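Local coordinates for protein PpBBE-like 1 D396N (Physcomitrella patens subsp. patens, PDB 6EO5) that oxidises cellobiose with a bicovalently attached flavin, as a berberine bridge enzyme homologue of the vanillyl-alcohol oxidase group, at residues Ser31-Ser34 / Thr35-Ala39; Asp98-Gly101 / Phe102-Phe105; Gly157-Ser160 / Arg161-Leu165; Tyr258-Pro261 / Ser262-Trp266; Leu300-Ile303 / Gln304-Val308. All coordinates share one frame; numbering follows the deposited sequence.

Interaction 1: residues Ser31-Ser34 / Thr35-Ala39; sequences SEYS and TARLA
Ser31 opens a short helix: its O receives the backbone N of Thr35 at 3.1 Å in a nearly straight bond, 169° at the hydrogen. Beside that bond CG2 of Thr35 lies against the same carbonyl. One residue on, Glu32 O takes the backbone N of Ala36 at 2.9 Å. A second, weak bond reaches it from Thr35 OG1, 3.3 Å from Glu32 O; the hydroxyl sits between its own backbone N and carbonyl carbon (chi1 75°), which turns it back toward the previous turn. The carboxylate of Glu32 looks to Thr30 instead. Tyr33 sends its ring across Arg37 at a slant, with CE1 of Tyr33 3.8 Å from CD of Arg37. Ring and guanidinium planes stand 57° apart, so this is an oblique brush of the arginine's aliphatic chain and not a stack. Ser34 O then collects Arg37 N at 3.2 Å, while the bond from Arg37 N to Tyr33 O is weak. The Tyr33 hydroxyl bonds Pro48 O and its ring meets Phe51 of strand 50-53, with Ala26 of strand 24-26 also against it, which seats this surface helix against strands 24-26 and 50-53 of the four-stranded mixed sheet.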
loop_
_atom_site.group_PDB
_atom_site.type_symbol
_atom_site.label_atom_id
_atom_site.label_comp_id
_atom_site.label_asym_id
_atom_site.label_seq_id
_atom_site.Cartn_x
_atom_site.Cartn_y
_atom_site.Cartn_z
ATOM N N SER A 31 23.214 12.594 -15.229
ATOM C CA SER A 31 22.413 11.476 -15.706
ATOM C C SER A 31 21.969 10.564 -14.567
ATOM O O SER A 31 20.949 9.876 -14.696
ATOM C CB SER A 31 23.198 10.670 -16.739
ATOM O OG SER A 31 24.197 9.891 -16.104
ATOM N N GLU A 32 22.722 10.529 -13.462
ATOM C CA GLU A 32 22.293 9.758 -12.297
ATOM C C GLU A 32 21.023 10.349 -11.708
ATOM O O GLU A 32 20.077 9.623 -11.383
ATOM C CB GLU A 32 23.394 9.718 -11.233
ATOM C CG GLU A 32 24.740 9.182 -11.697
ATOM C CD GLU A 32 25.503 10.191 -12.536
ATOM O OE1 GLU A 32 25.452 11.410 -12.212
ATOM O OE2 GLU A 32 26.131 9.758 -13.531
ATOM N N TYR A 33 20.997 11.677 -11.558
ATOM C CA TYR A 33 19.816 12.374 -11.064
ATOM C C TYR A 33 18.623 12.159 -11.989
ATOM O O TYR A 33 17.494 11.961 -11.522
ATOM C CB TYR A 33 20.144 13.860 -10.911
ATOM C CG TYR A 33 19.016 14.794 -10.537
ATOM C CD1 TYR A 33 18.217 15.384 -11.513
ATOM C CD2 TYR A 33 18.790 15.143 -9.210
ATOM C CE1 TYR A 33 17.203 16.271 -11.173
ATOM C CE2 TYR A 33 17.775 16.034 -8.858
ATOM C CZ TYR A 33 16.991 16.594 -9.845
ATOM O OH TYR A 33 15.987 17.476 -9.505
ATOM N N SER A 34 18.855 12.178 -13.303
ATOM C CA SER A 34 17.761 11.975 -14.246
ATOM C C SER A 34 17.113 10.602 -14.075
ATOM O O SER A 34 15.884 10.491 -13.984
ATOM C CB SER A 34 18.263 12.153 -15.668
ATOM O OG SER A 34 17.377 11.516 -16.561
ATOM N N THR A 35 17.918 9.537 -14.032
ATOM C CA THR A 35 17.314 8.220 -13.865
ATOM C C THR A 35 16.785 8.007 -12.449
ATOM O O THR A 35 15.884 7.184 -12.255
ATOM C CB THR A 35 18.302 7.106 -14.239
ATOM O OG1 THR A 35 19.269 6.951 -13.201
ATOM C CG2 THR A 35 19.016 7.420 -15.549
ATOM N N ALA A 36 17.300 8.740 -11.463
ATOM C CA ALA A 36 16.775 8.602 -10.113
ATOM C C ALA A 36 15.372 9.175 -9.982
ATOM O O ALA A 36 14.663 8.836 -9.028
ATOM C CB ALA A 36 17.709 9.273 -9.104
ATOM N N ARG A 37 14.951 10.030 -10.918
ATOM C CA ARG A 37 13.632 10.641 -10.837
ATOM C C ARG A 37 12.501 9.659 -11.110
ATOM O O ARG A 37 11.334 10.026 -10.926
ATOM C CB ARG A 37 13.539 11.801 -11.812
ATOM C CG ARG A 37 14.559 12.868 -11.545
ATOM C CD ARG A 37 14.429 14.000 -12.528
ATOM N NE ARG A 37 13.245 14.802 -12.258
ATOM C CZ ARG A 37 13.037 16.002 -12.777
ATOM N NH1 ARG A 37 13.948 16.525 -13.588
ATOM N NH2 ARG A 37 11.932 16.681 -12.481
ATOM N N LEU A 38 12.814 8.440 -11.543
ATOM C CA LEU A 38 11.788 7.456 -11.849
ATOM C C LEU A 38 10.855 7.269 -10.664
ATOM O O LEU A 38 11.298 7.098 -9.527
ATOM C CB LEU A 38 12.434 6.123 -12.222
ATOM C CG LEU A 38 11.500 5.030 -12.754
ATOM C CD1 LEU A 38 11.070 5.328 -14.184
ATOM C CD2 LEU A 38 12.141 3.640 -12.635
ATOM N N ALA A 39 9.557 7.328 -10.941
ATOM C CA ALA A 39 8.516 7.121 -9.950
ATOM C C ALA A 39 7.390 6.348 -10.620
ATOM O O ALA A 39 7.235 6.377 -11.847
ATOM C CB ALA A 39 7.990 8.449 -9.378
#

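Interaction 2: residues Asp98-Gly101 / Phe102-Phe105; sequences DMEG and FKQF
A type I beta turn runs from Met99 to Phe102 just after strand 95-98, and its closing bond goes from Phe102 N to Met99 O, 3.1 Å long. On the same two residues the side chains meet: the methyl CE of Met99 sits over the centre of the Phe102 ring, 3.6 Å from its centroid and 12° off the normal, a CH-pi contact. The sulfur SD lies farther out and oblique, 4.6 Å from that centroid, so the Met-aromatic contact is made chiefly by the methyl. Bends at chi2 and chi3 of Met99 (-66° and -77°) curl the thioether round to lay CE there. An Asx turn leads into the beta turn: Asp98 OD1 accepts the backbone N of Glu100 at 2.8 Å, while its OD2 forms a salt bridge with Arg77. This bend belongs to the FAD-binding domain, and the Met99 side chain comes within about 4 Å of the cofactor. With an alanine at Phe102, the Met99 methyl is likely to lose its aromatic seat, setting the thioether free to turn beside FAD. Farther along, the Lys103 chain folds back so that its CE lies 3.2 Å from Glu100 O. Val60 of helix 57-70 and Thr209 of strand 207-217 pack on both Met99 and Phe102.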
loop_
_atom_site.group_PDB
_atom_site.type_symbol
_atom_site.label_atom_id
_atom_site.label_comp_id
_atom_site.label_asym_id
_atom_site.label_seq_id
_atom_site.Cartn_x
_atom_site.Cartn_y
_atom_site.Cartn_z
ATOM N N ASP A 98 16.802 8.028 -0.704
ATOM C CA ASP A 98 16.442 6.727 -1.256
ATOM C C ASP A 98 17.088 5.619 -0.425
ATOM O O ASP A 98 18.316 5.530 -0.346
ATOM C CB ASP A 98 16.875 6.653 -2.718
ATOM C CG ASP A 98 16.435 5.373 -3.401
ATOM O OD1 ASP A 98 16.641 4.271 -2.847
ATOM O OD2 ASP A 98 15.882 5.471 -4.512
ATOM N N MET A 99 16.260 4.767 0.180
ATOM C CA MET A 99 16.714 3.763 1.132
ATOM C C MET A 99 17.054 2.420 0.477
ATOM O O MET A 99 17.046 1.386 1.157
ATOM C CB MET A 99 15.656 3.574 2.220
ATOM C CG MET A 99 15.442 4.814 3.053
ATOM S SD MET A 99 16.905 5.213 4.033
ATOM C CE MET A 99 16.767 3.991 5.346
ATOM N N GLU A 100 17.381 2.430 -0.817
ATOM C CA GLU A 100 17.592 1.205 -1.580
ATOM C C GLU A 100 18.683 0.318 -0.991
ATOM O O GLU A 100 18.675 -0.902 -1.205
ATOM C CB GLU A 100 17.944 1.601 -3.003
ATOM C CG GLU A 100 18.180 0.512 -3.988
ATOM C CD GLU A 100 18.450 1.108 -5.352
ATOM O OE1 GLU A 100 19.165 2.146 -5.415
ATOM O OE2 GLU A 100 17.913 0.567 -6.344
ATOM N N GLY A 101 19.632 0.905 -0.262
ATOM C CA GLY A 101 20.745 0.166 0.290
ATOM C C GLY A 101 20.468 -0.590 1.565
ATOM O O GLY A 101 21.363 -1.261 2.085
ATOM N N PHE A 102 19.252 -0.516 2.094
ATOM C CA PHE A 102 18.907 -1.192 3.345
ATOM C C PHE A 102 18.144 -2.469 3.007
ATOM O O PHE A 102 16.911 -2.484 2.965
ATOM C CB PHE A 102 18.101 -0.271 4.248
ATOM C CG PHE A 102 18.918 0.798 4.894
ATOM C CD1 PHE A 102 19.453 1.828 4.139
ATOM C CD2 PHE A 102 19.149 0.781 6.260
ATOM C CE1 PHE A 102 20.212 2.826 4.735
ATOM C CE2 PHE A 102 19.906 1.776 6.870
ATOM C CZ PHE A 102 20.440 2.797 6.105
ATOM N N LYS A 103 18.892 -3.559 2.773
ATOM C CA LYS A 103 18.319 -4.851 2.412
ATOM C C LYS A 103 18.674 -5.931 3.431
ATOM O O LYS A 103 18.763 -7.114 3.086
ATOM C CB LYS A 103 18.765 -5.269 1.012
ATOM C CG LYS A 103 18.474 -4.228 -0.059
ATOM C CD LYS A 103 17.316 -4.622 -0.957
ATOM C CE LYS A 103 16.922 -3.465 -1.883
ATOM N NZ LYS A 103 17.417 -3.586 -3.285
ATOM N N GLN A 104 18.865 -5.546 4.693
ATOM C CA GLN A 104 19.202 -6.529 5.709
ATOM C C GLN A 104 18.051 -7.513 5.887
ATOM O O GLN A 104 16.883 -7.121 5.945
ATOM C CB GLN A 104 19.564 -5.845 7.039
ATOM C CG GLN A 104 18.503 -4.971 7.695
ATOM C CD GLN A 104 18.606 -3.485 7.308
ATOM O OE1 GLN A 104 18.873 -3.135 6.149
ATOM N NE2 GLN A 104 18.388 -2.609 8.286
ATOM N N PHE A 105 18.383 -8.806 5.921
ATOM C CA PHE A 105 17.385 -9.858 6.057
ATOM C C PHE A 105 17.868 -10.905 7.050
ATOM O O PHE A 105 19.052 -11.247 7.075
ATOM C CB PHE A 105 17.078 -10.519 4.699
ATOM C CG PHE A 105 16.027 -11.594 4.772
ATOM C CD1 PHE A 105 14.677 -11.270 4.714
ATOM C CD2 PHE A 105 16.383 -12.924 4.907
ATOM C CE1 PHE A 105 13.700 -12.257 4.790
ATOM C CE2 PHE A 105 15.413 -13.920 4.979
ATOM C CZ PHE A 105 14.075 -13.590 4.927
#

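Interaction 3: residues Gly157-Ser160 / Arg161-Leu165; sequences GFSS and RKFGL
Ser159 and Phe163 are joined by a backbone hydrogen bond, one of two on Ser159 O, which is gripped by Phe163 N at 3.0 Å and by Lys162 N at 3.2 Å. Ser160 O takes Gly164 N at 2.8 Å. Side-chain hydrogen bonding centres on the Ser160 hydroxyl: OG gives its proton to Gly164 O at 3.0 Å and accepts from Gly157 N at 2.8 Å, with chi1 of -78° carrying it beside its own backbone N. One buried hydroxyl thus ties the approach to the helix and the exit from it. By van der Waals packing, CB and OG of Ser159 meet the Phe163 ring obliquely, OG standing 3.5 Å from CD2 of Phe163. Lys162 CB covers part of one ring face, and His216 stacks on this phenyl. The charged ends find partners beyond these residues: Lys162 NZ pairs with Glu252, and the Arg161 guanidinium is held by the carbonyls of Tyr368, Ile253, Pro250 and Val249. Gly164 takes a positive phi of 95°, where a CB would press on the carbonyl of Phe163. The arrangement is that of a single-turn helix, 160-163, left at a glycine in positive phi, here buried in the FAD-binding domain with the Leu165 side chain about 7 Å from FAD.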
loop_
_atom_site.group_PDB
_atom_site.type_symbol
_atom_site.label_atom_id
_atom_site.label_comp_id
_atom_site.label_asym_id
_atom_site.label_seq_id
_atom_site.Cartn_x
_atom_site.Cartn_y
_atom_site.Cartn_z
ATOM N N GLY A 157 -3.179 -7.610 1.346
ATOM C CA GLY A 157 -2.799 -8.585 0.343
ATOM C C GLY A 157 -3.717 -9.792 0.383
ATOM O O GLY A 157 -4.642 -9.861 1.194
ATOM N N PHE A 158 -3.429 -10.760 -0.488
ATOM C CA PHE A 158 -4.304 -11.922 -0.619
ATOM C C PHE A 158 -4.135 -12.975 0.471
ATOM O O PHE A 158 -4.733 -14.048 0.343
ATOM C CB PHE A 158 -4.125 -12.562 -1.985
ATOM C CG PHE A 158 -4.795 -11.807 -3.055
ATOM C CD1 PHE A 158 -6.173 -11.723 -3.084
ATOM C CD2 PHE A 158 -4.059 -11.136 -4.004
ATOM C CE1 PHE A 158 -6.811 -11.007 -4.061
ATOM C CE2 PHE A 158 -4.695 -10.412 -4.991
ATOM C CZ PHE A 158 -6.071 -10.350 -5.019
ATOM N N SER A 159 -3.383 -12.718 1.541
ATOM C CA SER A 159 -3.539 -13.522 2.750
ATOM C C SER A 159 -3.910 -12.675 3.963
ATOM O O SER A 159 -3.859 -13.176 5.095
ATOM C CB SER A 159 -2.281 -14.355 3.038
ATOM O OG SER A 159 -1.134 -13.558 3.242
ATOM N N SER A 160 -4.335 -11.420 3.747
ATOM C CA SER A 160 -4.544 -10.488 4.857
ATOM C C SER A 160 -5.759 -10.841 5.705
ATOM O O SER A 160 -5.794 -10.486 6.884
ATOM C CB SER A 160 -4.683 -9.052 4.340
ATOM O OG SER A 160 -3.425 -8.486 4.000
ATOM N N ARG A 161 -6.770 -11.518 5.139
ATOM C CA ARG A 161 -7.942 -11.849 5.945
ATOM C C ARG A 161 -7.644 -12.969 6.935
ATOM O O ARG A 161 -8.378 -13.139 7.912
ATOM C CB ARG A 161 -9.135 -12.181 5.038
ATOM C CG ARG A 161 -9.588 -10.951 4.203
ATOM C CD ARG A 161 -10.874 -11.160 3.403
ATOM N NE ARG A 161 -12.097 -11.103 4.212
ATOM C CZ ARG A 161 -12.757 -12.179 4.640
ATOM N NH1 ARG A 161 -12.303 -13.388 4.336
ATOM N NH2 ARG A 161 -13.866 -12.053 5.367
ATOM N N LYS A 162 -6.556 -13.702 6.733
ATOM C CA LYS A 162 -6.117 -14.677 7.711
ATOM C C LYS A 162 -5.078 -14.074 8.645
ATOM O O LYS A 162 -5.223 -14.159 9.869
ATOM C CB LYS A 162 -5.550 -15.907 6.997
ATOM C CG LYS A 162 -5.272 -17.093 7.888
ATOM C CD LYS A 162 -6.561 -17.645 8.462
ATOM C CE LYS A 162 -6.310 -18.924 9.252
ATOM N NZ LYS A 162 -7.408 -19.152 10.227
ATOM N N PHE A 163 -4.054 -13.429 8.078
ATOM C CA PHE A 163 -2.847 -13.043 8.806
ATOM C C PHE A 163 -2.798 -11.570 9.211
ATOM O O PHE A 163 -1.847 -11.172 9.899
ATOM C CB PHE A 163 -1.594 -13.353 7.970
ATOM C CG PHE A 163 -1.468 -14.798 7.548
ATOM C CD1 PHE A 163 -1.898 -15.831 8.380
ATOM C CD2 PHE A 163 -0.904 -15.120 6.318
ATOM C CE1 PHE A 163 -1.767 -17.151 7.991
ATOM C CE2 PHE A 163 -0.763 -16.448 5.925
ATOM C CZ PHE A 163 -1.198 -17.461 6.760
ATOM N N GLY A 164 -3.774 -10.754 8.793
ATOM C CA GLY A 164 -3.808 -9.334 9.102
ATOM C C GLY A 164 -3.197 -8.492 7.996
ATOM O O GLY A 164 -2.813 -8.980 6.928
ATOM N N LEU A 165 -3.126 -7.187 8.258
ATOM C CA LEU A 165 -2.413 -6.274 7.373
ATOM C C LEU A 165 -0.919 -6.333 7.666
ATOM O O LEU A 165 -0.493 -6.758 8.740
ATOM C CB LEU A 165 -2.911 -4.833 7.548
ATOM C CG LEU A 165 -4.414 -4.555 7.437
ATOM C CD1 LEU A 165 -4.738 -3.180 7.994
ATOM C CD2 LEU A 165 -4.918 -4.689 6.000
#

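Interaction 4: residues Tyr258-Pro261 / Ser262-Trp266; sequences YMDP and SGVSW
Tyr258 and Trp266 form an antiparallel hydrogen-bonded pair in which each backbone N finds the other's carbonyl: Tyr258 N to Trp266 O is 2.8 Å, and Trp266 N to Tyr258 O is 3.0 Å. After the non-hydrogen-bonded pair Met259 and Ser265, Asp260 N donates to Val264 O at 3.1 Å, and Asp260 O accepts Gly263 N at 3.0 Å to close a type I turn. With Gly263 at phi 106°, this is the type I turn plus G1 bulge of a tight hairpin. The Asp260 carboxylate takes a hydroxyl on each oxygen. OD1 accepts the Ser262 hydroxyl at 2.6 Å on the syn side, with a weak second bond from Ser262 N. OD2 offers its anti lone pair to Tyr258 OH, also 2.6 Å away, so the phenol is satisfied two residues along its own chain. Asp260 CG lies between the backbone N and carbonyl carbon (chi1 74°), bringing the carboxylate over the turn where it can reach both hydroxyls. The bond from Tyr258 OH to Asp260 OD2 holds the tyrosine ring in place while Trp266 stacks on it face to face, the phenol and the six-membered ring having centroids 3.8 Å apart and planes at 9°. Tyr258 CB rides over the five-membered ring as a CH-pi contact. Ser265 OG is bonded to Asn238. The hairpin lies inside the seven-stranded sheet: strand 222-230 flanks the Trp266 side, where Lys226 makes a cation-pi contact with the indole, strand 361-367 flanks Tyr258, and helices 235-246 and 345-355 pack on Met259.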
loop_
_atom_site.group_PDB
_atom_site.type_symbol
_atom_site.label_atom_id
_atom_site.label_comp_id
_atom_site.label_asym_id
_atom_site.label_seq_id
_atom_site.Cartn_x
_atom_site.Cartn_y
_atom_site.Cartn_z
ATOM N N TYR A 258 -13.057 -6.770 -9.340
ATOM C CA TYR A 258 -12.559 -5.827 -10.330
ATOM C C TYR A 258 -13.659 -5.509 -11.337
ATOM O O TYR A 258 -14.562 -6.310 -11.577
ATOM C CB TYR A 258 -11.309 -6.378 -11.045
ATOM C CG TYR A 258 -10.823 -5.556 -12.222
ATOM C CD1 TYR A 258 -11.430 -5.673 -13.480
ATOM C CD2 TYR A 258 -9.744 -4.689 -12.098
ATOM C CE1 TYR A 258 -11.005 -4.925 -14.564
ATOM C CE2 TYR A 258 -9.302 -3.932 -13.191
ATOM C CZ TYR A 258 -9.939 -4.061 -14.417
ATOM O OH TYR A 258 -9.523 -3.332 -15.509
ATOM N N MET A 259 -13.557 -4.332 -11.942
ATOM C CA MET A 259 -14.593 -3.787 -12.805
ATOM C C MET A 259 -13.975 -2.612 -13.550
ATOM O O MET A 259 -13.163 -1.889 -12.974
ATOM C CB MET A 259 -15.787 -3.352 -11.946
ATOM C CG MET A 259 -16.949 -2.739 -12.648
ATOM S SD MET A 259 -18.192 -2.193 -11.448
ATOM C CE MET A 259 -18.565 -3.723 -10.612
ATOM N N ASP A 260 -14.321 -2.436 -14.822
ATOM C CA ASP A 260 -13.788 -1.298 -15.562
ATOM C C ASP A 260 -14.771 -0.918 -16.667
ATOM O O ASP A 260 -15.676 -1.699 -16.991
ATOM C CB ASP A 260 -12.369 -1.587 -16.097
ATOM C CG ASP A 260 -12.335 -2.532 -17.287
ATOM O OD1 ASP A 260 -13.237 -2.495 -18.154
ATOM O OD2 ASP A 260 -11.354 -3.302 -17.369
ATOM N N PRO A 261 -14.648 0.294 -17.236
ATOM C CA PRO A 261 -15.702 0.805 -18.140
ATOM C C PRO A 261 -15.793 0.092 -19.479
ATOM O O PRO A 261 -16.779 0.300 -20.195
ATOM C CB PRO A 261 -15.325 2.281 -18.333
ATOM C CG PRO A 261 -14.406 2.594 -17.187
ATOM C CD PRO A 261 -13.653 1.336 -16.929
ATOM N N SER A 262 -14.817 -0.735 -19.843
ATOM C CA SER A 262 -14.940 -1.552 -21.043
ATOM C C SER A 262 -15.879 -2.736 -20.858
ATOM O O SER A 262 -16.175 -3.425 -21.836
ATOM C CB SER A 262 -13.567 -2.062 -21.481
ATOM O OG SER A 262 -13.154 -3.170 -20.699
ATOM N N GLY A 263 -16.336 -3.000 -19.641
ATOM C CA GLY A 263 -17.250 -4.089 -19.367
ATOM C C GLY A 263 -16.632 -5.281 -18.662
ATOM O O GLY A 263 -17.376 -6.181 -18.252
ATOM N N VAL A 264 -15.308 -5.333 -18.517
ATOM C CA VAL A 264 -14.677 -6.434 -17.800
ATOM C C VAL A 264 -15.047 -6.366 -16.324
ATOM O O VAL A 264 -15.146 -5.277 -15.739
ATOM C CB VAL A 264 -13.152 -6.389 -17.996
ATOM C CG1 VAL A 264 -12.470 -7.498 -17.207
ATOM C CG2 VAL A 264 -12.812 -6.486 -19.469
ATOM N N SER A 265 -15.273 -7.531 -15.717
ATOM C CA SER A 265 -15.386 -7.643 -14.266
ATOM C C SER A 265 -14.911 -9.025 -13.835
ATOM O O SER A 265 -15.031 -9.998 -14.587
ATOM C CB SER A 265 -16.822 -7.403 -13.774
ATOM O OG SER A 265 -17.695 -8.414 -14.239
ATOM N N TRP A 266 -14.368 -9.110 -12.619
ATOM C CA TRP A 266 -13.933 -10.415 -12.135
ATOM C C TRP A 266 -13.898 -10.445 -10.616
ATOM O O TRP A 266 -13.885 -9.409 -9.949
ATOM C CB TRP A 266 -12.564 -10.816 -12.710
ATOM C CG TRP A 266 -11.339 -10.046 -12.229
ATOM C CD1 TRP A 266 -10.831 -9.994 -10.952
ATOM C CD2 TRP A 266 -10.432 -9.283 -13.047
ATOM N NE1 TRP A 266 -9.686 -9.223 -10.928
ATOM C CE2 TRP A 266 -9.420 -8.783 -12.201
ATOM C CE3 TRP A 266 -10.377 -8.980 -14.417
ATOM C CZ2 TRP A 266 -8.379 -7.991 -12.678
ATOM C CZ3 TRP A 266 -9.337 -8.198 -14.885
ATOM C CH2 TRP A 266 -8.358 -7.712 -14.019
#

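Interaction 5: residues Leu300-Ile303 / Gln304-Val308; sequences LNWI and QLILV
Leu300 reaches past the first helical turn with its CD1 methyl, which lies between Leu305 and Val308, 3.6 Å from CG2 of Val308. Behind it, CB of Leu300 lies against CB of Gln304. On another flank the Trp302 indole makes a flat wall: CD2 of Leu305 stands above the CZ3 corner of the benzene part, 3.4 Å from CZ3 of Trp302, and CG1 of Ile306 sits over the rim near NE1. Trp302 CG stands opposite its own backbone N (chi1 -176°), which sends the indole beside the next turn. At the helix start Asn301 and Gln304 form a capping box: Gln304 N donates to Asn301 OD1 at 2.9 Å, and Asn301 N returns a bond to Gln304 OE1 at 3.0 Å, practically straight at 178°. The two side chains cross at about a right angle, their amide planes 43° apart. Replacing Asn301 by an alanine is likely to leave Gln304 N without its side-chain acceptor and fray the first turn. Ser314 O takes Gln304 NE2, and Trp130 of helix 122-133 packs on Trp302. The capping box thus meets two backbone N-H groups with side-chain oxygens; beyond it, backbone bonds carry the helix and side-chain contacts are apolar.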
loop_
_atom_site.group_PDB
_atom_site.type_symbol
_atom_site.label_atom_id
_atom_site.label_comp_id
_atom_site.label_asym_id
_atom_site.label_seq_id
_atom_site.Cartn_x
_atom_site.Cartn_y
_atom_site.Cartn_z
ATOM N N LEU A 300 -1.572 -24.422 -5.824
ATOM C CA LEU A 300 -0.209 -23.926 -5.992
ATOM C C LEU A 300 0.499 -23.937 -4.647
ATOM O O LEU A 300 -0.133 -24.079 -3.600
ATOM C CB LEU A 300 -0.192 -22.488 -6.537
ATOM C CG LEU A 300 -0.939 -22.180 -7.825
ATOM C CD1 LEU A 300 -0.979 -20.689 -8.056
ATOM C CD2 LEU A 300 -0.234 -22.883 -8.960
ATOM N N ASN A 301 1.822 -23.767 -4.671
ATOM C CA ASN A 301 2.523 -23.421 -3.445
ATOM C C ASN A 301 2.580 -21.899 -3.333
ATOM O O ASN A 301 2.162 -21.170 -4.242
ATOM C CB ASN A 301 3.913 -24.059 -3.392
ATOM C CG ASN A 301 4.881 -23.496 -4.418
ATOM O OD1 ASN A 301 4.938 -22.287 -4.668
ATOM N ND2 ASN A 301 5.677 -24.380 -5.004
ATOM N N TRP A 302 3.138 -21.407 -2.221
ATOM C CA TRP A 302 3.010 -19.987 -1.913
ATOM C C TRP A 302 3.757 -19.115 -2.925
ATOM O O TRP A 302 3.213 -18.118 -3.415
ATOM C CB TRP A 302 3.483 -19.702 -0.486
ATOM C CG TRP A 302 3.261 -18.263 -0.104
ATOM C CD1 TRP A 302 4.215 -17.284 0.051
ATOM C CD2 TRP A 302 1.996 -17.625 0.115
ATOM N NE1 TRP A 302 3.618 -16.090 0.381
ATOM C CE2 TRP A 302 2.259 -16.267 0.421
ATOM C CE3 TRP A 302 0.670 -18.070 0.090
ATOM C CZ2 TRP A 302 1.242 -15.352 0.705
ATOM C CZ3 TRP A 302 -0.340 -17.158 0.378
ATOM C CH2 TRP A 302 -0.047 -15.813 0.676
ATOM N N ILE A 303 5.002 -19.474 -3.260
ATOM C CA ILE A 303 5.772 -18.615 -4.157
ATOM C C ILE A 303 5.215 -18.674 -5.579
ATOM O O ILE A 303 5.401 -17.729 -6.358
ATOM C CB ILE A 303 7.277 -18.963 -4.098
ATOM C CG1 ILE A 303 8.113 -17.734 -4.451
ATOM C CG2 ILE A 303 7.639 -20.171 -4.991
ATOM C CD1 ILE A 303 8.108 -16.675 -3.353
ATOM N N GLN A 304 4.506 -19.754 -5.926
ATOM C CA GLN A 304 3.773 -19.787 -7.188
ATOM C C GLN A 304 2.575 -18.859 -7.143
ATOM O O GLN A 304 2.197 -18.280 -8.165
ATOM C CB GLN A 304 3.301 -21.204 -7.498
ATOM C CG GLN A 304 4.379 -22.142 -7.956
ATOM C CD GLN A 304 3.841 -23.540 -8.157
ATOM O OE1 GLN A 304 3.306 -24.152 -7.232
ATOM N NE2 GLN A 304 3.951 -24.043 -9.382
ATOM N N LEU A 305 1.939 -18.752 -5.974
ATOM C CA LEU A 305 0.773 -17.898 -5.836
ATOM C C LEU A 305 1.153 -16.435 -6.040
ATOM O O LEU A 305 0.451 -15.687 -6.735
ATOM C CB LEU A 305 0.131 -18.111 -4.464
ATOM C CG LEU A 305 -0.984 -17.081 -4.308
ATOM C CD1 LEU A 305 -2.296 -17.636 -4.840
ATOM C CD2 LEU A 305 -1.100 -16.541 -2.895
ATOM N N ILE A 306 2.285 -16.025 -5.457
ATOM C CA ILE A 306 2.827 -14.690 -5.685
ATOM C C ILE A 306 3.013 -14.434 -7.173
ATOM O O ILE A 306 2.725 -13.345 -7.674
ATOM C CB ILE A 306 4.148 -14.529 -4.914
ATOM C CG1 ILE A 306 3.925 -14.838 -3.439
ATOM C CG2 ILE A 306 4.695 -13.134 -5.086
ATOM C CD1 ILE A 306 3.003 -13.868 -2.771
ATOM N N LEU A 307 3.497 -15.434 -7.911
ATOM C CA LEU A 307 3.722 -15.219 -9.334
ATOM C C LEU A 307 2.406 -15.097 -10.082
ATOM O O LEU A 307 2.258 -14.235 -10.956
ATOM C CB LEU A 307 4.572 -16.349 -9.901
ATOM C CG LEU A 307 6.032 -16.291 -9.446
ATOM C CD1 LEU A 307 6.677 -17.671 -9.447
ATOM C CD2 LEU A 307 6.794 -15.327 -10.336
ATOM N N VAL A 308 1.434 -15.941 -9.751
ATOM C CA VAL A 308 0.179 -15.924 -10.485
ATOM C C VAL A 308 -0.579 -14.635 -10.201
ATOM O O VAL A 308 -1.184 -14.039 -11.104
ATOM C CB VAL A 308 -0.642 -17.179 -10.143
ATOM C CG1 VAL A 308 -2.026 -17.094 -10.729
ATOM C CG2 VAL A 308 0.073 -18.410 -10.671
#

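From the N terminus the five contacts follow in series; none nests in or crosses another, each closing a local turn. Interaction 1 winds a helix beside the small mixed sheet, and interaction 2 turns the chain where strand 95-98 leaves it; Arg77 bonds to both, through Ala36 O and Asp98 OD2, though their nearest atoms stay about 6 Å apart. Interaction 3 ends a one-turn helix deeper in the FAD-binding domain. Interaction 4 is the tip of hairpin 253-271 in the seven-stranded sheet, and interaction 5 starts the helix after that sheet's edge strand 294-300. Interactions 3 and 5 touch, Ser159 CB lying 3.6 Å from Trp302 CH2, so the N-cap of helix 160-163 meets helix 302-308.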